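Local coordinates for envelope protein (White spot syndrome virus, PDB 7DDA) that is a viral envelope protein whose C-terminal domain binds sulfate at sites that probably account for heparin binding, at residues A[125-130]-A[151-156]; A[117-122]-A[159-164]; A[113-118]-A[146-151]. All blocks are in the same frame, centred on the assembly; numbering follows the deposited sequence.

Interactions 2 and 3 are buried, whereas interaction 1 lies at the surface, its centre about 16 Å from that of the chain. Interaction 2 joins neighbouring strands of one antiparallel sheet and rests on paired backbone hydrogen bonds. Interaction 3 uses the same strand 110-120 but faces strand 145-153 of the other sheet, and its chemistry is aliphatic, sulfur and aromatic packing. Interaction 1 takes up the end of strand 145-153, where a loop is held by one side-chain hydrogen bond and proline contacts. The three meet at Ile130, whose CD1 lies 3.4 Å from Ala117 O, and other subunits touch each of them.

Interaction 1. Residues A[125-130]-A[151-156]; sequences MANTNI and LIPKQP
Pro153 fills the tight middle of this contact, its ring lying against the loop 125-130. CG sits 3.8 Å from Asn127 CG, the two side chains crossing at about a right angle, and 3.5 Å from Asn127 O, while CD rests against Asn129 O. Pro153 has the largest buried area here, 60 Å². Beside it, the amide of Gln155 supplies the hydrogen bond that joins the segments: NE2 donates to Asn127 O over 3.0 Å, with an N-H...O angle of 165° and the acceptor close to the amide plane. A second bond from NE2 to Pro153 O, also 3.0 Å, has its donor well above the carbonyl plane; together they fix the rotation of the amide. The bend at chi2 (-70°) swings CD back toward the loop. Toward Ile130 the contact is a CA-H...O approach to Leu151 O, 3.6 Å from Ile130 CA, and the meeting of Ile130 CG2 with Ile152 CG2.

The other end is looser. Ala126 CB meets Pro156 CD at 4.1 Å, Pro156 is solvent-exposed, and Lys154 points away. The side-chain amides of Asn127 and Asn129 also reach the second subunit: Asn127 ND2 bonds Ile124 O of that subunit, and Asn129 OD1 bonds Thr128 OG1 of the same subunit. Within the loop, Asn129 N donates to Asn127 OD1 at 2.9 Å, which defines an Asx turn laid over the end of a strand.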
ATOM      1  N   MET A 125      -5.354  10.707  16.308  1.00 24.34           N
ATOM      2  CA  MET A 125      -4.498  11.619  17.063  1.00 23.02           C
ATOM      3  C   MET A 125      -3.137  11.038  17.430  1.00 25.57           C
ATOM      4  O   MET A 125      -2.284  11.782  17.924  1.00 33.44           O
ATOM      5  CB  MET A 125      -5.181  12.059  18.363  1.00 19.58           C
ATOM      6  CG  MET A 125      -6.410  12.926  18.193  1.00 25.77           C
ATOM      7  SD  MET A 125      -6.349  14.002  16.763  1.00 29.15           S
ATOM      8  CE  MET A 125      -8.072  14.440  16.607  1.00 29.81           C
ATOM      9  N   ALA A 126      -2.915   9.748  17.247  1.00 25.84           N
ATOM     10  CA  ALA A 126      -1.676   9.124  17.681  1.00 24.48           C
ATOM     11  C   ALA A 126      -0.661   9.099  16.544  1.00 21.18           C
ATOM     12  O   ALA A 126      -1.016   9.041  15.370  1.00 27.98           O
ATOM     13  CB  ALA A 126      -1.936   7.699  18.182  1.00 21.73           C
ATOM     14  N   ASN A 127       0.610   9.165  16.904  1.00 20.07           N
ATOM     15  CA  ASN A 127       1.663   8.973  15.921  1.00 19.26           C
ATOM     16  C   ASN A 127       1.573   7.560  15.359  1.00 20.65           C
ATOM     17  O   ASN A 127       1.437   6.594  16.112  1.00 24.55           O
ATOM     18  CB  ASN A 127       3.009   9.226  16.590  1.00 18.71           C
ATOM     19  CG  ASN A 127       4.178   9.029  15.666  1.00 23.55           C
ATOM     20  OD1 ASN A 127       4.027   8.770  14.477  1.00 27.27           O
ATOM     21  ND2 ASN A 127       5.370   9.181  16.214  1.00 30.75           N
ATOM     22  N   THR A 128       1.603   7.432  14.032  1.00 19.11           N
ATOM     23  CA  THR A 128       1.546   6.116  13.402  1.00 21.53           C
ATOM     24  C   THR A 128       2.743   5.844  12.501  1.00 21.00           C
ATOM     25  O   THR A 128       2.715   4.881  11.733  1.00 22.04           O
ATOM     26  CB  THR A 128       0.244   5.910  12.608  1.00 18.03           C
ATOM     27  OG1 THR A 128       0.060   6.972  11.668  1.00 20.48           O
ATOM     28  CG2 THR A 128      -0.964   5.830  13.532  1.00 21.64           C
ATOM     29  N   ASN A 129       3.790   6.657  12.579  1.00 20.87           N
ATOM     30  CA  ASN A 129       5.060   6.304  11.965  1.00 19.10           C
ATOM     31  C   ASN A 129       5.521   4.915  12.414  1.00 22.95           C
ATOM     32  O   ASN A 129       5.363   4.528  13.575  1.00 26.99           O
ATOM     33  CB  ASN A 129       6.118   7.338  12.331  1.00 20.27           C
ATOM     34  CG  ASN A 129       5.929   8.650  11.600  1.00 23.17           C
ATOM     35  OD1 ASN A 129       5.180   8.732  10.633  1.00 21.19           O
ATOM     36  ND2 ASN A 129       6.624   9.686  12.054  1.00 20.48           N
ATOM     37  N   ILE A 130       6.094   4.167  11.482  1.00 19.71           N
ATOM     38  CA  ILE A 130       6.664   2.857  11.747  1.00 18.81           C
ATOM     39  C   ILE A 130       8.134   2.893  11.373  1.00 21.55           C
ATOM     40  O   ILE A 130       8.482   3.255  10.247  1.00 22.82           O
ATOM     41  CB  ILE A 130       5.941   1.765  10.947  1.00 19.99           C
ATOM     42  CG1 ILE A 130       4.457   1.772  11.300  1.00 16.37           C
ATOM     43  CG2 ILE A 130       6.598   0.413  11.211  1.00 18.45           C
ATOM     44  CD1 ILE A 130       3.670   0.820  10.521  1.00 19.13           C
ATOM     45  N   LEU A 151       9.431  -0.983  14.622  1.00 16.93           N
ATOM     46  CA  LEU A 151       9.376  -0.136  15.808  1.00 20.48           C
ATOM     47  C   LEU A 151       8.125   0.715  15.697  1.00 20.16           C
ATOM     48  O   LEU A 151       7.992   1.498  14.750  1.00 25.03           O
ATOM     49  CB  LEU A 151      10.606   0.762  15.902  1.00 17.33           C
ATOM     50  CG  LEU A 151      10.766   1.662  17.131  1.00 24.61           C
ATOM     51  CD1 LEU A 151      10.740   0.902  18.463  1.00 16.36           C
ATOM     52  CD2 LEU A 151      12.029   2.489  16.986  1.00 30.77           C
ATOM     53  N   ILE A 152       7.193   0.549  16.622  1.00 22.41           N
ATOM     54  CA  ILE A 152       5.982   1.368  16.537  1.00 28.83           C
ATOM     55  C   ILE A 152       5.833   2.216  17.799  1.00 27.49           C
ATOM     56  O   ILE A 152       6.319   1.826  18.873  1.00 23.56           O
ATOM     57  CB  ILE A 152       4.716   0.518  16.291  1.00 24.91           C
ATOM     58  CG1 ILE A 152       4.348  -0.291  17.526  1.00 24.44           C
ATOM     59  CG2 ILE A 152       4.878  -0.384  15.076  1.00 19.40           C
ATOM     60  CD1 ILE A 152       2.967  -0.902  17.453  1.00 21.28           C
ATOM     61  N   PRO A 153       5.210   3.391  17.710  1.00 25.07           N
ATOM     62  CA  PRO A 153       4.813   4.098  18.927  1.00 24.78           C
ATOM     63  C   PRO A 153       3.720   3.322  19.633  1.00 28.31           C
ATOM     64  O   PRO A 153       2.935   2.613  18.996  1.00 27.97           O
ATOM     65  CB  PRO A 153       4.290   5.444  18.410  1.00 24.98           C
ATOM     66  CG  PRO A 153       4.699   5.514  16.967  1.00 26.85           C
ATOM     67  CD  PRO A 153       4.790   4.104  16.497  1.00 23.78           C
ATOM     68  N   LYS A 154       3.695   3.437  20.964  1.00 28.67           N
ATOM     69  CA  LYS A 154       2.572   2.931  21.743  1.00 29.83           C
ATOM     70  C   LYS A 154       1.262   3.429  21.155  1.00 26.44           C
ATOM     71  O   LYS A 154       1.114   4.615  20.863  1.00 24.32           O
ATOM     72  CB  LYS A 154       2.699   3.381  23.196  1.00 36.95           C
ATOM     73  CG  LYS A 154       1.593   2.902  24.123  1.00 45.47           C
ATOM     74  CD  LYS A 154       1.699   3.635  25.472  1.00 59.37           C
ATOM     75  CE  LYS A 154       1.959   5.142  25.269  1.00 60.84           C
ATOM     76  NZ  LYS A 154       2.611   5.869  26.416  1.00 60.93           N
ATOM     77  N   GLN A 155       0.317   2.520  20.986  1.00 27.86           N
ATOM     78  CA  GLN A 155      -0.962   2.830  20.377  1.00 30.40           C
ATOM     79  C   GLN A 155      -2.110   2.739  21.377  1.00 28.92           C
ATOM     80  O   GLN A 155      -1.994   2.094  22.424  1.00 30.20           O
ATOM     81  CB  GLN A 155      -1.226   1.878  19.201  1.00 30.00           C
ATOM     82  CG  GLN A 155      -0.149   1.952  18.155  1.00 24.83           C
ATOM     83  CD  GLN A 155      -0.192   3.259  17.424  1.00 24.00           C
ATOM     84  OE1 GLN A 155      -1.267   3.807  17.167  1.00 28.10           O
ATOM     85  NE2 GLN A 155       0.981   3.799  17.121  1.00 22.64           N
ATOM     86  N   PRO A 156      -3.237   3.387  21.088  1.00 31.09           N
ATOM     87  CA  PRO A 156      -4.436   3.151  21.895  1.00 30.72           C
ATOM     88  C   PRO A 156      -4.845   1.692  21.814  1.00 29.33           C
ATOM     89  O   PRO A 156      -4.488   0.972  20.882  1.00 36.61           O
ATOM     90  CB  PRO A 156      -5.491   4.057  21.247  1.00 31.28           C
ATOM     91  CG  PRO A 156      -4.713   5.099  20.524  1.00 32.35           C
ATOM     92  CD  PRO A 156      -3.470   4.400  20.041  1.00 32.25           C
TER

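Interaction 2. Residues A[117-122]-A[159-164]; sequences AEIESD and AKLIIY
Glu118, Glu120 and Ile162 bury the most surface here, 71, 68 and 64 Å², and all three side chains lie on one face of the sheet. Glu118 pairs with Ile162 as an antiparallel hydrogen-bonded pair: Glu118 N donates to Ile162 O at 3.0 Å, and Ile162 N returns the bond to Glu118 O. Glu120 and Lys160 form the next such pair, with Glu120 N 2.8 Å from Lys160 O. Above this backbone, Glu118 and Ile162 run side by side in the same direction, OE2 coming 3.5 Å from Ile162 CB. The first torsion of Glu118 (54°) puts CG between the backbone N and the carbonyl carbon, and the bend at chi2 (94°) then places CD near both Ile162 CB and Tyr164 OH. Its OE2 lies in the plane of the Tyr164 ring, at the edge, 3.1 Å from Tyr164 OH and probably hydrogen-bonded to it. Glu120 crosses Ile162 obliquely, CB to Ile162 CG1 3.8 Å, while its carboxylate forms a salt bridge with Arg137 of the third subunit. On the opposite face, Ala117 CB touches Leu161 CD1 at 4.0 Å.

Strand 160-170 is bordered by 110-120 and, on its other side, by 30-40, while Leu161 and Ile163 pack on Phe150 of strand 145-153 in the second sheet.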
ATOM      1  N   ALA A 117       4.042  -1.802   5.878  1.00 16.05           N
ATOM      2  CA  ALA A 117       3.280  -1.945   7.112  1.00 18.10           C
ATOM      3  C   ALA A 117       2.638  -0.615   7.492  1.00 19.37           C
ATOM      4  O   ALA A 117       3.180   0.456   7.204  1.00 20.72           O
ATOM      5  CB  ALA A 117       4.163  -2.447   8.256  1.00 17.66           C
ATOM      6  N   GLU A 118       1.479  -0.697   8.141  1.00 17.50           N
ATOM      7  CA  GLU A 118       0.711   0.484   8.519  1.00 20.33           C
ATOM      8  C   GLU A 118      -0.152   0.169   9.736  1.00 21.23           C
ATOM      9  O   GLU A 118      -0.616  -0.960   9.914  1.00 22.06           O
ATOM     10  CB  GLU A 118      -0.107   1.009   7.319  1.00 17.68           C
ATOM     11  CG  GLU A 118      -1.048   0.008   6.576  1.00 22.19           C
ATOM     12  CD  GLU A 118      -2.503  -0.030   7.017  1.00 21.87           C
ATOM     13  OE1 GLU A 118      -2.943   0.909   7.687  1.00 26.87           O
ATOM     14  OE2 GLU A 118      -3.237  -0.951   6.585  1.00 21.32           O
ATOM     15  N   ILE A 119      -0.299   1.165  10.609  1.00 19.53           N
ATOM     16  CA  ILE A 119      -1.129   1.038  11.801  1.00 18.62           C
ATOM     17  C   ILE A 119      -2.593   1.247  11.424  1.00 18.73           C
ATOM     18  O   ILE A 119      -2.950   2.233  10.775  1.00 21.32           O
ATOM     19  CB  ILE A 119      -0.686   2.040  12.875  1.00 20.40           C
ATOM     20  CG1 ILE A 119       0.799   1.876  13.181  1.00 21.36           C
ATOM     21  CG2 ILE A 119      -1.538   1.888  14.144  1.00 22.86           C
ATOM     22  CD1 ILE A 119       1.089   0.795  14.158  1.00 21.79           C
ATOM     23  N   GLU A 120      -3.442   0.324  11.830  1.00 20.28           N
ATOM     24  CA  GLU A 120      -4.874   0.410  11.602  1.00 21.03           C
ATOM     25  C   GLU A 120      -5.546   0.686  12.933  1.00 19.78           C
ATOM     26  O   GLU A 120      -5.472  -0.126  13.856  1.00 27.14           O
ATOM     27  CB  GLU A 120      -5.414  -0.872  10.984  1.00 20.34           C
ATOM     28  CG  GLU A 120      -6.757  -0.727  10.381  1.00 19.43           C
ATOM     29  CD  GLU A 120      -7.282  -2.045   9.906  1.00 26.07           C
ATOM     30  OE1 GLU A 120      -7.070  -2.370   8.720  1.00 23.03           O
ATOM     31  OE2 GLU A 120      -7.882  -2.766  10.737  1.00 29.74           O
ATOM     32  N   SER A 121      -6.215   1.816  13.013  1.00 23.33           N
ATOM     33  CA  SER A 121      -6.634   2.412  14.262  1.00 23.68           C
ATOM     34  C   SER A 121      -7.938   3.149  14.019  1.00 27.09           C
ATOM     35  O   SER A 121      -8.191   3.649  12.916  1.00 25.18           O
ATOM     36  CB  SER A 121      -5.566   3.371  14.788  1.00 22.84           C
ATOM     37  OG  SER A 121      -6.077   4.155  15.846  1.00 38.22           O
ATOM     38  N   ASP A 122      -8.762   3.215  15.054  1.00 26.45           N
ATOM     39  CA  ASP A 122     -10.008   3.946  14.927  1.00 24.42           C
ATOM     40  C   ASP A 122      -9.858   5.414  15.308  1.00 23.71           C
ATOM     41  O   ASP A 122     -10.781   6.198  15.086  1.00 32.73           O
ATOM     42  CB  ASP A 122     -11.097   3.231  15.734  1.00 23.31           C
ATOM     43  CG  ASP A 122     -10.963   3.425  17.200  1.00 25.80           C
ATOM     44  OD1 ASP A 122      -9.902   3.886  17.652  1.00 36.29           O
ATOM     45  OD2 ASP A 122     -11.903   3.050  17.924  1.00 40.24           O
ATOM     46  N   ALA A 159      -5.576  -1.120  18.565  1.00 23.99           N
ATOM     47  CA  ALA A 159      -4.911  -0.780  17.317  1.00 22.55           C
ATOM     48  C   ALA A 159      -4.153  -1.985  16.764  1.00 23.22           C
ATOM     49  O   ALA A 159      -3.619  -2.809  17.512  1.00 21.09           O
ATOM     50  CB  ALA A 159      -3.960   0.398  17.536  1.00 21.09           C
ATOM     51  N   LYS A 160      -4.101  -2.079  15.434  1.00 21.50           N
ATOM     52  CA  LYS A 160      -3.511  -3.224  14.755  1.00 23.65           C
ATOM     53  C   LYS A 160      -2.351  -2.809  13.859  1.00 23.82           C
ATOM     54  O   LYS A 160      -2.296  -1.683  13.347  1.00 24.10           O
ATOM     55  CB  LYS A 160      -4.548  -3.977  13.905  1.00 21.27           C
ATOM     56  CG  LYS A 160      -5.789  -4.469  14.670  1.00 25.00           C
ATOM     57  CD  LYS A 160      -5.404  -5.376  15.826  1.00 20.92           C
ATOM     58  CE  LYS A 160      -6.620  -5.962  16.529  1.00 17.58           C
ATOM     59  NZ  LYS A 160      -6.201  -6.924  17.579  1.00 15.64           N
ATOM     60  N   LEU A 161      -1.427  -3.743  13.672  1.00 21.00           N
ATOM     61  CA  LEU A 161      -0.360  -3.625  12.684  1.00 18.63           C
ATOM     62  C   LEU A 161      -0.740  -4.478  11.480  1.00 20.53           C
ATOM     63  O   LEU A 161      -0.995  -5.678  11.623  1.00 21.26           O
ATOM     64  CB  LEU A 161       0.981  -4.066  13.278  1.00 15.79           C
ATOM     65  CG  LEU A 161       2.235  -4.033  12.401  1.00 18.21           C
ATOM     66  CD1 LEU A 161       2.549  -2.624  11.908  1.00 15.73           C
ATOM     67  CD2 LEU A 161       3.416  -4.594  13.175  1.00 14.98           C
ATOM     68  N   ILE A 162      -0.824  -3.855  10.309  1.00 18.49           N
ATOM     69  CA  ILE A 162      -1.107  -4.564   9.067  1.00 16.22           C
ATOM     70  C   ILE A 162       0.187  -4.608   8.266  1.00 19.41           C
ATOM     71  O   ILE A 162       0.742  -3.558   7.911  1.00 18.83           O
ATOM     72  CB  ILE A 162      -2.240  -3.902   8.269  1.00 15.14           C
ATOM     73  CG1 ILE A 162      -3.431  -3.572   9.179  1.00 19.76           C
ATOM     74  CG2 ILE A 162      -2.696  -4.806   7.167  1.00 15.83           C
ATOM     75  CD1 ILE A 162      -4.098  -4.788   9.822  1.00 15.52           C
ATOM     76  N   ILE A 163       0.687  -5.816   8.010  1.00 17.10           N
ATOM     77  CA  ILE A 163       1.931  -6.020   7.280  1.00 16.45           C
ATOM     78  C   ILE A 163       1.609  -6.660   5.937  1.00 19.23           C
ATOM     79  O   ILE A 163       0.865  -7.650   5.871  1.00 17.45           O
ATOM     80  CB  ILE A 163       2.924  -6.896   8.059  1.00 15.81           C
ATOM     81  CG1 ILE A 163       3.040  -6.459   9.510  1.00 14.80           C
ATOM     82  CG2 ILE A 163       4.274  -6.881   7.388  1.00 15.72           C
ATOM     83  CD1 ILE A 163       3.732  -7.524  10.371  1.00 16.88           C
ATOM     84  N   TYR A 164       2.178  -6.105   4.873  1.00 17.69           N
ATOM     85  CA  TYR A 164       1.981  -6.615   3.526  1.00 19.47           C
ATOM     86  C   TYR A 164       3.292  -7.243   3.071  1.00 18.74           C
ATOM     87  O   TYR A 164       4.335  -6.583   3.071  1.00 18.22           O
ATOM     88  CB  TYR A 164       1.527  -5.505   2.567  1.00 19.77           C
ATOM     89  CG  TYR A 164       0.244  -4.784   2.982  1.00 20.02           C
ATOM     90  CD1 TYR A 164       0.225  -3.919   4.073  1.00 19.35           C
ATOM     91  CD2 TYR A 164      -0.939  -4.965   2.279  1.00 17.43           C
ATOM     92  CE1 TYR A 164      -0.939  -3.265   4.456  1.00 19.42           C
ATOM     93  CE2 TYR A 164      -2.111  -4.309   2.654  1.00 18.81           C
ATOM     94  CZ  TYR A 164      -2.107  -3.461   3.742  1.00 21.76           C
ATOM     95  OH  TYR A 164      -3.267  -2.799   4.134  1.00 22.50           O
TER

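Interaction 3. Residues A[113-118]-A[146-151]; sequences CRIFAE and GKYGFL. With SO4 (sulfate ion), chain B.
Cys113 sets its sulfur beside the ring of Tyr148, an oblique sulfur-aromatic contact with SG 4.7 Å from the ring centroid and 40° off the normal. Its CB also approaches Tyr148 OH, at 3.2 Å. Two residues along the strand, Ile115 presses CG2 over one face of the same ring, 4.1 Å from the centroid, a CH-pi contact displaced toward the rim near CD1. The other branch of Ile115 goes to Phe150: CD1 and the ring meet tip to tip, CD1 lying 3.4 Å from Phe150 CZ. The first torsion (69°) puts CG1 between the backbone N and the carbonyl carbon, with CG2 anti to the latter; chi2, anti, then extends CD1 to Phe150. Ala117 adds its CB against Phe150 CE1, at 3.7 Å. The hydroxyl of Tyr148, at the far end of its ring, is hydrogen-bonded to Asn136 O.

At the edge of strand 146-151 away from strand 95-104, Lys147 N donates to sulfate O3 over 2.7 Å, and Asn136 ND2 binds the same ion. The Lys147 chain, bent at chi3 and chi4, passes beside the ion; where its amino group lies against O4 is doubtful. The ion probably comes from the crystallisation liquor, but its binding is consistent with the reported heparin-related sulfate sites.

The axes of the two segments come within 9.4 Å at 17°, nearly parallel, and belong to different sheets: 113-118 is flanked by strand 160-170, and 146-151 by strand 95-104, so these side chains fill the interior between two facing antiparallel sheets.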
ATOM      1  N   CYS A 113      11.330 -11.211  -0.663  1.00 24.14           N
ATOM      2  CA  CYS A 113      10.228 -10.648   0.106  1.00 21.00           C
ATOM      3  C   CYS A 113      10.456  -9.157   0.293  1.00 26.90           C
ATOM      4  O   CYS A 113      11.506  -8.748   0.799  1.00 27.20           O
ATOM      5  CB  CYS A 113      10.103 -11.332   1.469  1.00 21.24           C
ATOM      6  SG  CYS A 113       8.573 -10.965   2.342  1.00 24.38           S
ATOM      7  N   ARG A 114       9.473  -8.344  -0.096  1.00 24.60           N
ATOM      8  CA  ARG A 114       9.453  -6.927   0.244  1.00 24.11           C
ATOM      9  C   ARG A 114       8.192  -6.635   1.050  1.00 23.89           C
ATOM     10  O   ARG A 114       7.172  -7.317   0.890  1.00 21.82           O
ATOM     11  CB  ARG A 114       9.504  -6.044  -1.007  1.00 22.25           C
ATOM     12  CG  ARG A 114      10.741  -6.242  -1.863  1.00 22.05           C
ATOM     13  CD  ARG A 114      11.960  -5.729  -1.152  1.00 23.47           C
ATOM     14  NE  ARG A 114      13.199  -6.034  -1.868  1.00 29.74           N
ATOM     15  CZ  ARG A 114      13.841  -7.203  -1.797  1.00 29.18           C
ATOM     16  NH1 ARG A 114      13.347  -8.200  -1.062  1.00 23.29           N
ATOM     17  NH2 ARG A 114      14.974  -7.380  -2.469  1.00 20.85           N
ATOM     18  N   ILE A 115       8.260  -5.618   1.924  1.00 21.20           N
ATOM     19  CA  ILE A 115       7.205  -5.387   2.901  1.00 19.77           C
ATOM     20  C   ILE A 115       6.723  -3.942   2.904  1.00 21.83           C
ATOM     21  O   ILE A 115       7.435  -2.999   2.544  1.00 19.70           O
ATOM     22  CB  ILE A 115       7.631  -5.749   4.336  1.00 22.87           C
ATOM     23  CG1 ILE A 115       8.676  -4.750   4.798  1.00 19.98           C
ATOM     24  CG2 ILE A 115       8.078  -7.217   4.449  1.00 19.75           C
ATOM     25  CD1 ILE A 115       9.019  -4.860   6.217  1.00 30.52           C
ATOM     26  N   PHE A 116       5.486  -3.794   3.359  1.00 20.10           N
ATOM     27  CA  PHE A 116       4.883  -2.527   3.712  1.00 16.44           C
ATOM     28  C   PHE A 116       4.043  -2.767   4.965  1.00 17.97           C
ATOM     29  O   PHE A 116       3.408  -3.819   5.107  1.00 18.45           O
ATOM     30  CB  PHE A 116       4.024  -1.988   2.559  1.00 18.30           C
ATOM     31  CG  PHE A 116       3.204  -0.786   2.936  1.00 20.00           C
ATOM     32  CD1 PHE A 116       3.823   0.402   3.294  1.00 17.81           C
ATOM     33  CD2 PHE A 116       1.818  -0.867   3.007  1.00 17.61           C
ATOM     34  CE1 PHE A 116       3.075   1.503   3.671  1.00 20.55           C
ATOM     35  CE2 PHE A 116       1.066   0.234   3.378  1.00 19.20           C
ATOM     36  CZ  PHE A 116       1.694   1.425   3.709  1.00 16.60           C
ATOM     37  N   ALA A 117       4.042  -1.802   5.878  1.00 16.05           N
ATOM     38  CA  ALA A 117       3.280  -1.945   7.112  1.00 18.10           C
ATOM     39  C   ALA A 117       2.638  -0.615   7.492  1.00 19.37           C
ATOM     40  O   ALA A 117       3.180   0.456   7.204  1.00 20.72           O
ATOM     41  CB  ALA A 117       4.163  -2.447   8.256  1.00 17.66           C
ATOM     42  N   GLU A 118       1.479  -0.697   8.141  1.00 17.50           N
ATOM     43  CA  GLU A 118       0.711   0.484   8.519  1.00 20.33           C
ATOM     44  C   GLU A 118      -0.152   0.169   9.736  1.00 21.23           C
ATOM     45  O   GLU A 118      -0.616  -0.960   9.914  1.00 22.06           O
ATOM     46  CB  GLU A 118      -0.107   1.009   7.319  1.00 17.68           C
ATOM     47  CG  GLU A 118      -1.048   0.008   6.576  1.00 22.19           C
ATOM     48  CD  GLU A 118      -2.503  -0.030   7.017  1.00 21.87           C
ATOM     49  OE1 GLU A 118      -2.943   0.909   7.687  1.00 26.87           O
ATOM     50  OE2 GLU A 118      -3.237  -0.951   6.585  1.00 21.32           O
ATOM     51  N   GLY A 146      12.779 -15.256   6.559  1.00 20.75           N
ATOM     52  CA  GLY A 146      13.081 -13.833   6.587  1.00 15.85           C
ATOM     53  C   GLY A 146      12.458 -13.203   7.826  1.00 16.65           C
ATOM     54  O   GLY A 146      11.310 -13.496   8.174  1.00 16.69           O
ATOM     55  N   LYS A 147      13.225 -12.348   8.491  1.00 15.71           N
ATOM     56  CA  LYS A 147      12.773 -11.676   9.705  1.00 16.33           C
ATOM     57  C   LYS A 147      12.490 -10.207   9.410  1.00 18.60           C
ATOM     58  O   LYS A 147      13.322  -9.520   8.805  1.00 18.16           O
ATOM     59  CB  LYS A 147      13.808 -11.805  10.826  1.00 13.72           C
ATOM     60  CG  LYS A 147      14.083 -13.252  11.207  1.00 16.42           C
ATOM     61  CD  LYS A 147      14.820 -13.402  12.536  1.00 18.56           C
ATOM     62  CE  LYS A 147      16.162 -12.687  12.542  1.00 13.99           C
ATOM     63  NZ  LYS A 147      17.136 -13.213  11.573  1.00 13.69           N
ATOM     64  N   TYR A 148      11.332  -9.724   9.873  1.00 18.17           N
ATOM     65  CA  TYR A 148      10.875  -8.362   9.613  1.00 16.07           C
ATOM     66  C   TYR A 148      10.460  -7.709  10.923  1.00 18.01           C
ATOM     67  O   TYR A 148       9.529  -8.173  11.586  1.00 21.12           O
ATOM     68  CB  TYR A 148       9.743  -8.391   8.583  1.00 15.85           C
ATOM     69  CG  TYR A 148      10.287  -9.039   7.321  1.00 19.13           C
ATOM     70  CD1 TYR A 148      11.128  -8.328   6.467  1.00 20.24           C
ATOM     71  CD2 TYR A 148      10.052 -10.377   7.040  1.00 18.56           C
ATOM     72  CE1 TYR A 148      11.687  -8.915   5.358  1.00 20.05           C
ATOM     73  CE2 TYR A 148      10.615 -10.979   5.915  1.00 19.78           C
ATOM     74  CZ  TYR A 148      11.427 -10.241   5.086  1.00 20.43           C
ATOM     75  OH  TYR A 148      11.979 -10.818   3.970  1.00 25.87           O
ATOM     76  N   GLY A 149      11.166  -6.652  11.308  1.00 17.05           N
ATOM     77  CA  GLY A 149      10.977  -6.013  12.602  1.00 17.78           C
ATOM     78  C   GLY A 149      10.467  -4.586  12.465  1.00 19.13           C
ATOM     79  O   GLY A 149      10.927  -3.829  11.608  1.00 18.73           O
ATOM     80  N   PHE A 150       9.531  -4.225  13.335  1.00 18.16           N
ATOM     81  CA  PHE A 150       8.902  -2.920  13.269  1.00 16.88           C
ATOM     82  C   PHE A 150       8.997  -2.239  14.623  1.00 20.06           C
ATOM     83  O   PHE A 150       8.719  -2.860  15.654  1.00 22.42           O
ATOM     84  CB  PHE A 150       7.462  -3.072  12.807  1.00 15.49           C
ATOM     85  CG  PHE A 150       7.346  -3.813  11.509  1.00 18.42           C
ATOM     86  CD1 PHE A 150       7.536  -3.152  10.299  1.00 16.50           C
ATOM     87  CD2 PHE A 150       7.111  -5.180  11.493  1.00 15.88           C
ATOM     88  CE1 PHE A 150       7.452  -3.831   9.098  1.00 15.00           C
ATOM     89  CE2 PHE A 150       7.027  -5.875  10.290  1.00 16.65           C
ATOM     90  CZ  PHE A 150       7.192  -5.200   9.093  1.00 17.60           C
ATOM     91  N   LEU A 151       9.431  -0.983  14.622  1.00 16.93           N
ATOM     92  CA  LEU A 151       9.376  -0.136  15.808  1.00 20.48           C
ATOM     93  C   LEU A 151       8.125   0.715  15.697  1.00 20.16           C
ATOM     94  O   LEU A 151       7.992   1.498  14.750  1.00 25.03           O
ATOM     95  CB  LEU A 151      10.606   0.762  15.902  1.00 17.33           C
ATOM     96  CG  LEU A 151      10.766   1.662  17.131  1.00 24.61           C
ATOM     97  CD1 LEU A 151      10.740   0.902  18.463  1.00 16.36           C
ATOM     98  CD2 LEU A 151      12.029   2.489  16.986  1.00 30.77           C
TER
HETATM   99  S   SO4 B 301      16.570 -12.583   8.356  0.52 10.77           S
HETATM  100  O1  SO4 B 301      17.818 -12.078   7.774  0.52 24.49           O
HETATM  101  O2  SO4 B 301      15.873 -13.381   7.387  0.52 17.01           O
HETATM  102  O3  SO4 B 301      15.774 -11.407   8.668  0.52 24.41           O
HETATM  103  O4  SO4 B 301      16.850 -13.319   9.560  0.52 11.60           O